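P91 (PDB 4ZI5) is a dienelactone hydrolase-like enzyme of the alpha/beta hydrolase fold that hydrolyses phosphotriesters as a promiscuous activity. Local coordinates at residues R106-L111 against A141-P146; D112-Q117 against S123-I128. All coordinates share one frame; numbering follows the deposited sequence.

Contact 1 (R106-L111 against A141-P146)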
loop_
_atom_site.group_PDB
_atom_site.type_symbol
_atom_site.label_atom_id
_atom_site.label_comp_id
_atom_site.label_asym_id
_atom_site.label_seq_id
_atom_site.Cartn_x
_atom_site.Cartn_y
_atom_site.Cartn_z
ATOM N N ARG A 106 -6.896 1.615 -28.888
ATOM C CA ARG A 106 -5.544 1.113 -28.992
ATOM C C ARG A 106 -5.185 0.208 -27.813
ATOM O O ARG A 106 -4.548 -0.847 -27.992
ATOM C CB ARG A 106 -4.552 2.277 -29.148
ATOM C CG ARG A 106 -3.124 1.886 -29.511
ATOM C CD ARG A 106 -2.994 1.195 -30.842
ATOM N NE ARG A 106 -3.498 2.030 -31.929
ATOM C CZ ARG A 106 -2.839 3.040 -32.516
ATOM N NH1 ARG A 106 -1.631 3.408 -32.126
ATOM N NH2 ARG A 106 -3.430 3.709 -33.508
ATOM N N ALA A 107 -5.611 0.600 -26.614
ATOM C CA ALA A 107 -5.478 -0.245 -25.416
ATOM C C ALA A 107 -6.305 -1.546 -25.486
ATOM O O ALA A 107 -5.802 -2.636 -25.183
ATOM C CB ALA A 107 -5.848 0.544 -24.173
ATOM N N GLN A 108 -7.572 -1.434 -25.883
ATOM C CA GLN A 108 -8.417 -2.611 -26.074
ATOM C C GLN A 108 -7.821 -3.630 -27.069
ATOM O O GLN A 108 -7.939 -4.853 -26.863
ATOM C CB GLN A 108 -9.814 -2.199 -26.506
ATOM C CG GLN A 108 -10.798 -3.360 -26.639
ATOM C CD GLN A 108 -11.110 -4.033 -25.332
ATOM O OE1 GLN A 108 -11.452 -3.368 -24.347
ATOM N NE2 GLN A 108 -11.016 -5.362 -25.299
ATOM N N ALA A 109 -7.161 -3.134 -28.122
ATOM C CA ALA A 109 -6.526 -4.021 -29.105
ATOM C C ALA A 109 -5.452 -4.884 -28.434
ATOM O O ALA A 109 -5.375 -6.082 -28.717
ATOM C CB ALA A 109 -5.945 -3.246 -30.284
ATOM N N ALA A 110 -4.698 -4.301 -27.488
ATOM C CA ALA A 110 -3.689 -5.072 -26.723
ATOM C C ALA A 110 -4.373 -6.121 -25.843
ATOM O O ALA A 110 -3.931 -7.267 -25.791
ATOM C CB ALA A 110 -2.809 -4.142 -25.888
ATOM N N LEU A 111 -5.456 -5.732 -25.171
ATOM C CA LEU A 111 -6.209 -6.679 -24.359
ATOM C C LEU A 111 -6.785 -7.831 -25.198
ATOM O O LEU A 111 -6.676 -8.999 -24.806
ATOM C CB LEU A 111 -7.322 -5.979 -23.583
ATOM C CG LEU A 111 -8.177 -6.852 -22.677
ATOM C CD1 LEU A 111 -7.348 -7.667 -21.698
ATOM C CD2 LEU A 111 -9.176 -5.955 -21.962
ATOM N N ALA A 141 -9.876 0.608 -18.220
ATOM C CA ALA A 141 -10.860 0.221 -17.202
ATOM C C ALA A 141 -12.137 1.050 -17.295
ATOM O O ALA A 141 -13.227 0.512 -17.108
ATOM C CB ALA A 141 -10.263 0.316 -15.799
ATOM N N ARG A 142 -12.010 2.342 -17.609
ATOM C CA ARG A 142 -13.182 3.218 -17.755
ATOM C C ARG A 142 -14.119 2.883 -18.935
ATOM O O ARG A 142 -15.254 3.343 -18.936
ATOM C CB ARG A 142 -12.757 4.687 -17.867
ATOM C CG ARG A 142 -12.279 5.253 -16.530
ATOM C CD ARG A 142 -11.479 6.524 -16.765
ATOM N NE ARG A 142 -11.280 7.271 -15.523
ATOM C CZ ARG A 142 -10.379 8.237 -15.343
ATOM N NH1 ARG A 142 -9.521 8.575 -16.319
ATOM N NH2 ARG A 142 -10.320 8.844 -14.154
ATOM N N THR A 143 -13.659 2.068 -19.896
ATOM C CA THR A 143 -14.535 1.540 -20.952
ATOM C C THR A 143 -15.460 0.440 -20.454
ATOM O O THR A 143 -16.352 0.030 -21.195
ATOM C CB THR A 143 -13.748 0.990 -22.166
ATOM O OG1 THR A 143 -13.019 -0.180 -21.783
ATOM C CG2 THR A 143 -12.812 2.009 -22.740
ATOM N N GLY A 144 -15.246 -0.065 -19.241
ATOM C CA GLY A 144 -15.978 -1.201 -18.705
ATOM C C GLY A 144 -15.378 -2.519 -19.108
ATOM O O GLY A 144 -16.032 -3.538 -18.990
ATOM N N ALA A 145 -14.134 -2.529 -19.575
ATOM C CA ALA A 145 -13.513 -3.793 -19.949
ATOM C C ALA A 145 -13.519 -4.795 -18.789
ATOM O O ALA A 145 -13.411 -4.393 -17.619
ATOM C CB ALA A 145 -12.096 -3.550 -20.423
ATOM N N PRO A 146 -13.672 -6.110 -19.088
ATOM C CA PRO A 146 -13.815 -7.128 -18.038
ATOM C C PRO A 146 -12.472 -7.533 -17.395
ATOM O O PRO A 146 -12.081 -8.713 -17.391
ATOM C CB PRO A 146 -14.486 -8.301 -18.786
ATOM C CG PRO A 146 -13.915 -8.195 -20.148
ATOM C CD PRO A 146 -13.827 -6.707 -20.437
HETATM O O HOH W 1 -12.519 -1.163 -24.348
#
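The carboxamide of Gln-108 is the flat group that meets the 141-146 segment, and it does so with its oxygen end. OE1 of Gln-108 lies 4.0 Å from the methyl CB of Ala-145. A water sits between OE1 of Gln-108 and OG1 of Thr-143, which are 4.4 Å apart. The water donates to OG1 of Thr-143 at 2.8 Å. Its 2.4 Å distance to OE1 of Gln-108 is very short, so the details of that bond are doubtful. At the other end of the amide, NE2 bonds to OD1 of Asp-112, one turn further along the same helix. This bond probably helps to set the rotation of the amide, with OE1 on the side of the water. The Gln-108 chain bends at chi2 (66°), which carries the amide nearer to Ala-145 than its CB direction alone would.

Leu-111 adds the apolar part. CD2 of Leu-111 packs on CB of Ala-145 at 4.1 Å. One small methyl therefore meets both the amide oxygen and a leucine branch.

OG1 of Thr-143 has three polar partners. It gives its proton to the carbonyl of Leu-140, takes one from the water, and receives a weak bond from N of Ala-145. Gly-144 follows with positive phi (86°) and closes a Schellman motif at the end of helix 132-142. The chain then turns, and Ala-145 points at helix 100-115.

The contact packs helix 100-115 against the C-terminal end of helix 132-142, which follows the probable nucleophile elbow of this alpha/beta hydrolase fold. Leu-140 touches both Gln-108 and Ala-145, while Leu-111 also rests on Val-46 of strand 42-48.

Contact 2 (D112-Q117 against S123-I128)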
loop_
_atom_site.group_PDB
_atom_site.type_symbol
_atom_site.label_atom_id
_atom_site.label_comp_id
_atom_site.label_asym_id
_atom_site.label_seq_id
_atom_site.Cartn_x
_atom_site.Cartn_y
_atom_site.Cartn_z
ATOM N N ASP A 112 -7.327 -7.509 -26.373
ATOM C CA ASP A 112 -7.769 -8.555 -27.316
ATOM C C ASP A 112 -6.613 -9.475 -27.775
ATOM O O ASP A 112 -6.796 -10.679 -27.864
ATOM C CB ASP A 112 -8.475 -7.930 -28.526
ATOM C CG ASP A 112 -9.802 -7.275 -28.156
ATOM O OD1 ASP A 112 -10.372 -7.569 -27.093
ATOM O OD2 ASP A 112 -10.312 -6.477 -28.940
ATOM N N ALA A 113 -5.440 -8.917 -28.038
ATOM C CA ALA A 113 -4.289 -9.722 -28.414
ATOM C C ALA A 113 -3.830 -10.668 -27.281
ATOM O O ALA A 113 -3.481 -11.812 -27.517
ATOM C CB ALA A 113 -3.139 -8.826 -28.828
ATOM N N LEU A 114 -3.846 -10.178 -26.051
ATOM C CA LEU A 114 -3.633 -11.042 -24.888
ATOM C C LEU A 114 -4.615 -12.218 -24.837
ATOM O O LEU A 114 -4.199 -13.372 -24.729
ATOM C CB LEU A 114 -3.740 -10.233 -23.592
ATOM C CG LEU A 114 -3.621 -11.048 -22.305
ATOM C CD1 LEU A 114 -2.186 -11.489 -22.093
ATOM C CD2 LEU A 114 -4.152 -10.241 -21.113
ATOM N N THR A 115 -5.902 -11.895 -24.888
ATOM C CA THR A 115 -6.970 -12.884 -24.709
ATOM C C THR A 115 -7.040 -13.904 -25.866
ATOM O O THR A 115 -7.469 -15.023 -25.675
ATOM C CB THR A 115 -8.358 -12.218 -24.471
ATOM O OG1 THR A 115 -8.768 -11.486 -25.611
ATOM C CG2 THR A 115 -8.307 -11.276 -23.305
ATOM N N ALA A 116 -6.544 -13.507 -27.028
ATOM C CA ALA A 116 -6.344 -14.404 -28.155
ATOM C C ALA A 116 -5.348 -15.540 -27.927
ATOM O O ALA A 116 -5.416 -16.545 -28.637
ATOM C CB ALA A 116 -5.913 -13.614 -29.356
ATOM N N GLN A 117 -4.442 -15.416 -26.955
ATOM C CA GLN A 117 -3.406 -16.421 -26.798
ATOM C C GLN A 117 -3.975 -17.602 -26.043
ATOM O O GLN A 117 -4.624 -17.404 -25.020
ATOM C CB GLN A 117 -2.170 -15.857 -26.108
ATOM C CG GLN A 117 -1.605 -14.598 -26.734
ATOM C CD GLN A 117 -1.426 -14.726 -28.236
ATOM O OE1 GLN A 117 -0.810 -15.685 -28.708
ATOM N NE2 GLN A 117 -2.018 -13.804 -28.994
ATOM N N SER A 123 -11.251 -15.212 -18.632
ATOM C CA SER A 123 -12.045 -14.755 -17.500
ATOM C C SER A 123 -11.185 -14.125 -16.410
ATOM O O SER A 123 -11.731 -13.537 -15.482
ATOM C CB SER A 123 -12.863 -15.908 -16.885
ATOM O OG SER A 123 -12.042 -16.832 -16.169
ATOM N N LYS A 124 -9.864 -14.309 -16.476
ATOM C CA LYS A 124 -8.933 -13.847 -15.438
ATOM C C LYS A 124 -7.834 -13.007 -16.082
ATOM O O LYS A 124 -6.685 -13.467 -16.258
ATOM C CB LYS A 124 -8.317 -15.032 -14.702
ATOM C CG LYS A 124 -9.348 -15.816 -13.864
ATOM C CD LYS A 124 -8.657 -16.909 -13.071
ATOM C CE LYS A 124 -9.672 -17.802 -12.362
ATOM N NZ LYS A 124 -9.091 -18.231 -11.066
ATOM N N VAL A 125 -8.183 -11.760 -16.392
ATOM C CA VAL A 125 -7.224 -10.856 -16.999
ATOM C C VAL A 125 -7.068 -9.555 -16.225
ATOM O O VAL A 125 -7.991 -9.092 -15.565
ATOM C CB VAL A 125 -7.584 -10.565 -18.461
ATOM C CG1 VAL A 125 -7.367 -11.838 -19.297
ATOM C CG2 VAL A 125 -8.996 -10.023 -18.586
ATOM N N ALA A 126 -5.871 -8.997 -16.283
ATOM C CA ALA A 126 -5.556 -7.748 -15.592
ATOM C C ALA A 126 -4.650 -6.907 -16.476
ATOM O O ALA A 126 -4.221 -7.342 -17.544
ATOM C CB ALA A 126 -4.867 -8.030 -14.256
ATOM N N ALA A 127 -4.395 -5.678 -16.055
ATOM C CA ALA A 127 -3.482 -4.800 -16.780
ATOM C C ALA A 127 -2.656 -4.012 -15.794
ATOM O O ALA A 127 -3.155 -3.547 -14.765
ATOM C CB ALA A 127 -4.225 -3.833 -17.680
ATOM N N ILE A 128 -1.386 -3.885 -16.108
ATOM C CA ILE A 128 -0.522 -2.995 -15.376
ATOM C C ILE A 128 0.050 -1.994 -16.354
ATOM O O ILE A 128 0.061 -2.213 -17.585
ATOM C CB ILE A 128 0.584 -3.737 -14.591
ATOM C CG1 ILE A 128 1.663 -4.352 -15.507
ATOM C CG2 ILE A 128 -0.048 -4.763 -13.689
ATOM C CD1 ILE A 128 2.891 -4.838 -14.766
#
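Val-125 meets the end of helix 100-115 through one branch, CG1. CG1 of Val-125 is 4.0 Å from CD2 of Leu-114 and 4.2 Å from CG2 of Thr-115. The Leu-114 and Val-125 side chains run past each other in opposite directions, whereas Thr-115 crosses Val-125 at about a right angle. All three meeting atoms are methyl carbons.

With chi1 at 65°, OG1 of Thr-115 sits between the backbone N and carbonyl carbon, where it makes a weak hydrogen bond to the carbonyl of Leu-111. CG2 is then the branch that meets the valine.

Behind the first shell, Gln-117 folds back over the last turn. NE2 of Gln-117 bonds to O of Ala-113 at 2.9 Å, almost straight at 170°, with the acceptor in the plane of the amide. Its OE1 is held by Arg-17.

Helices on both faces of a mostly parallel sheet are the layering of an alpha/beta hydrolase. Strand 125-130 lies between the parallel strands 42-48 and 149-153, with Ala-126 bonded to Gly-44 and Val-46, and Val-125 to Thr-148. Val-125 faces helix 100-115, where Leu-114 also touches Val-46. Ala-126 points away and packs on Phe-245 of helix 231-248, on the other face.

How the contacts relate
The centres of the two contacts are about 10 Å apart, and both use helix 100-115. Contact 2 is nested along the chain within the loop closed by contact 1. The chain leaves helix 100-115, makes the short strand 120-121, then enters strand 125-130 and helix 132-142. The contacts touch directly: CG2 of Val-125 lies 4.2 Å from CD1 of Leu-111 and 3.6 Å from O of Pro-146. One helix is thereby packed on both the strand and the end of the next helix. The turn between these two, with Cys-131, has the pattern of a nucleophile elbow, consistent with a dienelactone hydrolase-like active site.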